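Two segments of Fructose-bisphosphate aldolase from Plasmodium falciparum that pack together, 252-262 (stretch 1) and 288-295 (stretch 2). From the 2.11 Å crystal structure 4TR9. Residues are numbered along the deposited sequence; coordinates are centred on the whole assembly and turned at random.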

ATOM      1  N   THR A 252      33.221  12.336   9.742  1.00 72.82           N
ATOM      2  CA  THR A 252      33.912  11.655  10.827  1.00 70.32           C
ATOM      3  C   THR A 252      33.153  10.400  11.248  1.00 59.34           C
ATOM      4  O   THR A 252      32.044  10.149  10.777  1.00 53.54           O
ATOM      5  CB  THR A 252      34.092  12.575  12.048  1.00 79.65           C
ATOM      6  OG1 THR A 252      32.810  13.019  12.507  1.00 82.26           O
ATOM      7  CG2 THR A 252      34.941  13.783  11.681  1.00 78.47           C
ATOM      8  N   THR A 253      33.756   9.617  12.136  1.00 61.11           N
ATOM      9  CA  THR A 253      33.159   8.361  12.575  1.00 49.47           C
ATOM     10  C   THR A 253      31.957   8.590  13.490  1.00 48.16           C
ATOM     11  O   THR A 253      31.070   7.741  13.581  1.00 41.36           O
ATOM     12  CB  THR A 253      34.188   7.472  13.304  1.00 50.91           C
ATOM     13  OG1 THR A 253      33.544   6.285  13.782  1.00 43.24           O
ATOM     14  CG2 THR A 253      34.809   8.217  14.477  1.00 48.41           C
ATOM     15  N   GLN A 254      31.927   9.736  14.163  1.00 60.95           N
ATOM     16  CA  GLN A 254      30.802  10.073  15.028  1.00 58.65           C
ATOM     17  C   GLN A 254      29.591  10.488  14.201  1.00 53.65           C
ATOM     18  O   GLN A 254      28.448  10.312  14.626  1.00 47.74           O
ATOM     19  CB  GLN A 254      31.181  11.186  16.008  1.00 62.09           C
ATOM     20  CG  GLN A 254      32.084  10.728  17.140  1.00 70.50           C
ATOM     21  CD  GLN A 254      32.248  11.784  18.215  1.00 87.20           C
ATOM     22  OE1 GLN A 254      31.900  12.948  18.017  1.00 89.58           O
ATOM     23  NE2 GLN A 254      32.776  11.382  19.366  1.00 81.04           N
ATOM     24  N   ASP A 255      29.846  11.042  13.019  1.00 53.13           N
ATOM     25  CA  ASP A 255      28.775  11.373  12.089  1.00 54.76           C
ATOM     26  C   ASP A 255      28.117  10.093  11.589  1.00 46.83           C
ATOM     27  O   ASP A 255      26.906  10.046  11.374  1.00 45.04           O
ATOM     28  CB  ASP A 255      29.305  12.197  10.915  1.00 63.64           C
ATOM     29  CG  ASP A 255      29.786  13.572  11.338  1.00 74.30           C
ATOM     30  OD1 ASP A 255      29.266  14.101  12.343  1.00 74.61           O
ATOM     31  OD2 ASP A 255      30.680  14.124  10.664  1.00 81.65           O
ATOM     32  N   VAL A 256      28.928   9.054  11.411  1.00 46.12           N
ATOM     33  CA  VAL A 256      28.422   7.741  11.032  1.00 40.37           C
ATOM     34  C   VAL A 256      27.566   7.161  12.152  1.00 36.94           C
ATOM     35  O   VAL A 256      26.469   6.659  11.911  1.00 34.96           O
ATOM     36  CB  VAL A 256      29.571   6.765  10.700  1.00 43.43           C
ATOM     37  CG1 VAL A 256      29.045   5.344  10.567  1.00 36.24           C
ATOM     38  CG2 VAL A 256      30.288   7.200   9.432  1.00 44.62           C
ATOM     39  N   GLY A 257      28.071   7.247  13.379  1.00 44.86           N
ATOM     40  CA  GLY A 257      27.374   6.715  14.536  1.00 38.02           C
ATOM     41  C   GLY A 257      26.066   7.420  14.844  1.00 39.17           C
ATOM     42  O   GLY A 257      25.079   6.775  15.202  1.00 37.47           O
ATOM     43  N   PHE A 258      26.053   8.742  14.709  1.00 39.64           N
ATOM     44  CA  PHE A 258      24.860   9.530  15.003  1.00 38.08           C
ATOM     45  C   PHE A 258      23.715   9.224  14.042  1.00 39.36           C
ATOM     46  O   PHE A 258      22.603   8.907  14.466  1.00 36.22           O
ATOM     47  CB  PHE A 258      25.182  11.026  14.960  1.00 43.81           C
ATOM     48  CG  PHE A 258      23.961  11.907  14.944  1.00 48.68           C
ATOM     49  CD1 PHE A 258      23.226  12.115  16.099  1.00 51.48           C
ATOM     50  CD2 PHE A 258      23.553  12.528  13.773  1.00 49.67           C
ATOM     51  CE1 PHE A 258      22.104  12.924  16.086  1.00 57.35           C
ATOM     52  CE2 PHE A 258      22.432  13.337  13.755  1.00 48.12           C
ATOM     53  CZ  PHE A 258      21.706  13.536  14.913  1.00 55.21           C
ATOM     54  N   LEU A 259      23.995   9.324  12.748  1.00 38.21           N
ATOM     55  CA  LEU A 259      22.968   9.154  11.727  1.00 36.12           C
ATOM     56  C   LEU A 259      22.546   7.695  11.572  1.00 32.39           C
ATOM     57  O   LEU A 259      21.511   7.405  10.973  1.00 34.73           O
ATOM     58  CB  LEU A 259      23.461   9.713  10.392  1.00 41.81           C
ATOM     59  CG  LEU A 259      23.586  11.239  10.362  1.00 48.82           C
ATOM     60  CD1 LEU A 259      24.511  11.694   9.252  1.00 51.23           C
ATOM     61  CD2 LEU A 259      22.218  11.885  10.207  1.00 48.83           C
ATOM     62  N   THR A 260      23.342   6.779  12.115  1.00 37.32           N
ATOM     63  CA  THR A 260      22.981   5.365  12.107  1.00 31.54           C
ATOM     64  C   THR A 260      22.005   5.062  13.238  1.00 33.37           C
ATOM     65  O   THR A 260      20.991   4.396  13.032  1.00 31.66           O
ATOM     66  CB  THR A 260      24.218   4.456  12.241  1.00 30.05           C
ATOM     67  OG1 THR A 260      25.088   4.660  11.120  1.00 32.79           O
ATOM     68  CG2 THR A 260      23.803   2.995  12.288  1.00 23.93           C
ATOM     69  N   VAL A 261      22.317   5.562  14.431  1.00 36.35           N
ATOM     70  CA  VAL A 261      21.451   5.383  15.592  1.00 32.04           C
ATOM     71  C   VAL A 261      20.101   6.062  15.375  1.00 37.53           C
ATOM     72  O   VAL A 261      19.053   5.491  15.682  1.00 35.89           O
ATOM     73  CB  VAL A 261      22.107   5.934  16.877  1.00 35.28           C
ATOM     74  CG1 VAL A 261      21.102   5.989  18.017  1.00 31.26           C
ATOM     75  CG2 VAL A 261      23.307   5.083  17.265  1.00 42.28           C
ATOM     76  N   ARG A 262      20.131   7.276  14.833  1.00 29.44           N
ATOM     77  CA  ARG A 262      18.907   8.020  14.553  1.00 32.84           C
ATOM     78  C   ARG A 262      18.023   7.277  13.556  1.00 32.65           C
ATOM     79  O   ARG A 262      16.804   7.230  13.709  1.00 36.65           O
ATOM     80  CB  ARG A 262      19.232   9.416  14.018  1.00 33.09           C
ATOM     81  CG  ARG A 262      18.011  10.311  13.865  1.00 41.18           C
ATOM     82  CD  ARG A 262      18.354  11.613  13.166  1.00 42.95           C
ATOM     83  NE  ARG A 262      18.532  11.430  11.729  1.00 51.59           N
ATOM     84  CZ  ARG A 262      18.786  12.416  10.877  1.00 55.65           C
ATOM     85  NH1 ARG A 262      18.933  12.158   9.584  1.00 50.25           N
ATOM     86  NH2 ARG A 262      18.895  13.662  11.318  1.00 60.96           N
ATOM     87  N   SER A 288      35.536  -1.502  12.795  1.00 42.73           N
ATOM     88  CA  SER A 288      35.552  -1.621  14.248  1.00 43.04           C
ATOM     89  C   SER A 288      35.355  -0.262  14.905  1.00 41.84           C
ATOM     90  O   SER A 288      34.661  -0.145  15.916  1.00 40.65           O
ATOM     91  CB  SER A 288      36.864  -2.249  14.723  1.00 46.19           C
ATOM     92  OG  SER A 288      37.025  -3.556  14.201  1.00 45.92           O
ATOM     93  N   VAL A 289      35.971   0.763  14.325  1.00 40.62           N
ATOM     94  CA  VAL A 289      35.860   2.121  14.843  1.00 41.65           C
ATOM     95  C   VAL A 289      34.425   2.630  14.731  1.00 39.78           C
ATOM     96  O   VAL A 289      33.881   3.190  15.683  1.00 41.83           O
ATOM     97  CB  VAL A 289      36.811   3.085  14.104  1.00 43.00           C
ATOM     98  CG1 VAL A 289      36.539   4.524  14.510  1.00 40.46           C
ATOM     99  CG2 VAL A 289      38.261   2.713  14.381  1.00 42.83           C
ATOM    100  N   ASN A 290      33.814   2.422  13.569  1.00 45.15           N
ATOM    101  CA  ASN A 290      32.441   2.859  13.340  1.00 39.73           C
ATOM    102  C   ASN A 290      31.446   2.118  14.226  1.00 38.07           C
ATOM    103  O   ASN A 290      30.520   2.722  14.764  1.00 39.22           O
ATOM    104  CB  ASN A 290      32.061   2.685  11.868  1.00 35.86           C
ATOM    105  CG  ASN A 290      32.834   3.615  10.953  1.00 37.06           C
ATOM    106  OD1 ASN A 290      33.223   4.713  11.350  1.00 40.75           O
ATOM    107  ND2 ASN A 290      33.064   3.178   9.721  1.00 43.15           N
ATOM    108  N   LEU A 291      31.640   0.811  14.377  1.00 38.35           N
ATOM    109  CA  LEU A 291      30.796   0.012  15.259  1.00 38.94           C
ATOM    110  C   LEU A 291      30.943   0.488  16.700  1.00 43.78           C
ATOM    111  O   LEU A 291      29.984   0.473  17.473  1.00 41.73           O
ATOM    112  CB  LEU A 291      31.147  -1.474  15.149  1.00 35.18           C
ATOM    113  CG  LEU A 291      30.383  -2.425  16.074  1.00 33.44           C
ATOM    114  CD1 LEU A 291      28.887  -2.348  15.813  1.00 30.14           C
ATOM    115  CD2 LEU A 291      30.886  -3.852  15.915  1.00 37.77           C
ATOM    116  N   ASN A 292      32.152   0.911  17.050  1.00 36.98           N
ATOM    117  CA  ASN A 292      32.419   1.464  18.371  1.00 43.22           C
ATOM    118  C   ASN A 292      31.728   2.808  18.561  1.00 40.31           C
ATOM    119  O   ASN A 292      31.171   3.085  19.623  1.00 38.43           O
ATOM    120  CB  ASN A 292      33.926   1.612  18.592  1.00 48.75           C
ATOM    121  CG  ASN A 292      34.258   2.240  19.928  1.00 51.03           C
ATOM    122  OD1 ASN A 292      34.329   1.555  20.948  1.00 51.03           O
ATOM    123  ND2 ASN A 292      34.468   3.552  19.932  1.00 57.70           N
ATOM    124  N   SER A 293      31.770   3.638  17.523  1.00 42.82           N
ATOM    125  CA  SER A 293      31.147   4.955  17.564  1.00 40.59           C
ATOM    126  C   SER A 293      29.637   4.841  17.743  1.00 42.87           C
ATOM    127  O   SER A 293      29.011   5.682  18.388  1.00 44.70           O
ATOM    128  CB  SER A 293      31.469   5.741  16.291  1.00 43.83           C
ATOM    129  OG  SER A 293      32.868   5.890  16.124  1.00 46.35           O
ATOM    130  N   ILE A 294      29.063   3.791  17.165  1.00 47.52           N
ATOM    131  CA  ILE A 294      27.634   3.527  17.287  1.00 43.18           C
ATOM    132  C   ILE A 294      27.270   3.119  18.713  1.00 45.41           C
ATOM    133  O   ILE A 294      26.286   3.600  19.275  1.00 39.22           O
ATOM    134  CB  ILE A 294      27.183   2.424  16.307  1.00 37.58           C
ATOM    135  CG1 ILE A 294      27.387   2.879  14.861  1.00 34.42           C
ATOM    136  CG2 ILE A 294      25.727   2.068  16.533  1.00 30.00           C
ATOM    137  CD1 ILE A 294      27.045   1.819  13.836  1.00 34.32           C
ATOM    138  N   ASN A 295      28.074   2.235  19.297  1.00 39.10           N
ATOM    139  CA  ASN A 295      27.807   1.741  20.642  1.00 41.62           C
ATOM    140  C   ASN A 295      28.294   2.690  21.732  1.00 46.75           C
ATOM    141  O   ASN A 295      27.989   2.501  22.911  1.00 46.23           O
ATOM    142  CB  ASN A 295      28.438   0.363  20.837  1.00 39.88           C
ATOM    143  CG  ASN A 295      27.736  -0.715  20.038  1.00 42.80           C
ATOM    144  OD1 ASN A 295      26.713  -1.251  20.464  1.00 39.72           O
ATOM    145  ND2 ASN A 295      28.284  -1.042  18.873  1.00 39.73           N
TER

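Two helices of one chain pack here, 253-262 and 288-295. Their axes come within 7.9 Å and their N-to-C directions differ by 54°. The contact buries 374 Å², both sides summed. It is polar near the start of stretch 1 and apolar further along.

Stretch 2 opens with Ser288, which does not touch the other helix. Val289 makes the first contact. Its CA-to-CB bond points sideways, yet CG1 lies 3.5 Å from OG1 of Thr253. This methyl therefore packs beside the hydroxyl at the centre of the polar cluster.

Asn290 also points sideways from its CA, but the end of its side chain comes nearer to stretch 1. Its OD1 lies 2.9 Å from Thr253 OG1, a distance suited to a hydrogen bond. The Thr253 proton has another acceptor within reach, so this bond is not settled. Asn290 ND2 is hydrogen-bonded elsewhere in the structure. The amide carbon also packs against an apolar neighbour: Asn290 CG is 4.2 Å from Val256 CG1.

Leu291 points away from stretch 1, and Asn292 points sideways without reaching it.

Ser293 points toward stretch 1. Its OG forms a very short hydrogen bond with Thr253 OG1, 2.5 Å long, in which either hydroxyl could be the donor. Thr253 points toward stretch 2 as well, so the two short side chains meet directly. Ser293 OG is also 2.9 Å from the backbone O of Val289, one turn earlier.

The backbone of Ser293 lies close to Gly257. Gly257 CA is 4.3 Å from Ser293 O. An ideal CB on Gly257 would lie 2.9 Å from that oxygen, a clash. The absence of a side chain thus allows the close approach here, where the CA atoms of Gly257 and Ile294 are 4.2 Å apart.

Ile294 has the largest covered area of any residue in the contact, 79 Å², although its CA-to-CB bond points sideways. Its contacts span about one turn of stretch 1, from Gly257 to Val261. Its CG1 is 3.8 Å from Gly257 CA, so the side chain packs on the glycine backbone. Its CD1 is 3.8 Å from Thr260 CG2. The hydroxyl of Thr260 is engaged within its own helix, with OG1 donating to Val256 O at 2.6 Å. Ile294 CG2 meets Val261 CG2 at 3.9 Å, an apolar contact.

Asn295 closes the stretch and points away from stretch 1. Its ND2 donates to Leu291 O at 2.7 Å, a bond within its own helix.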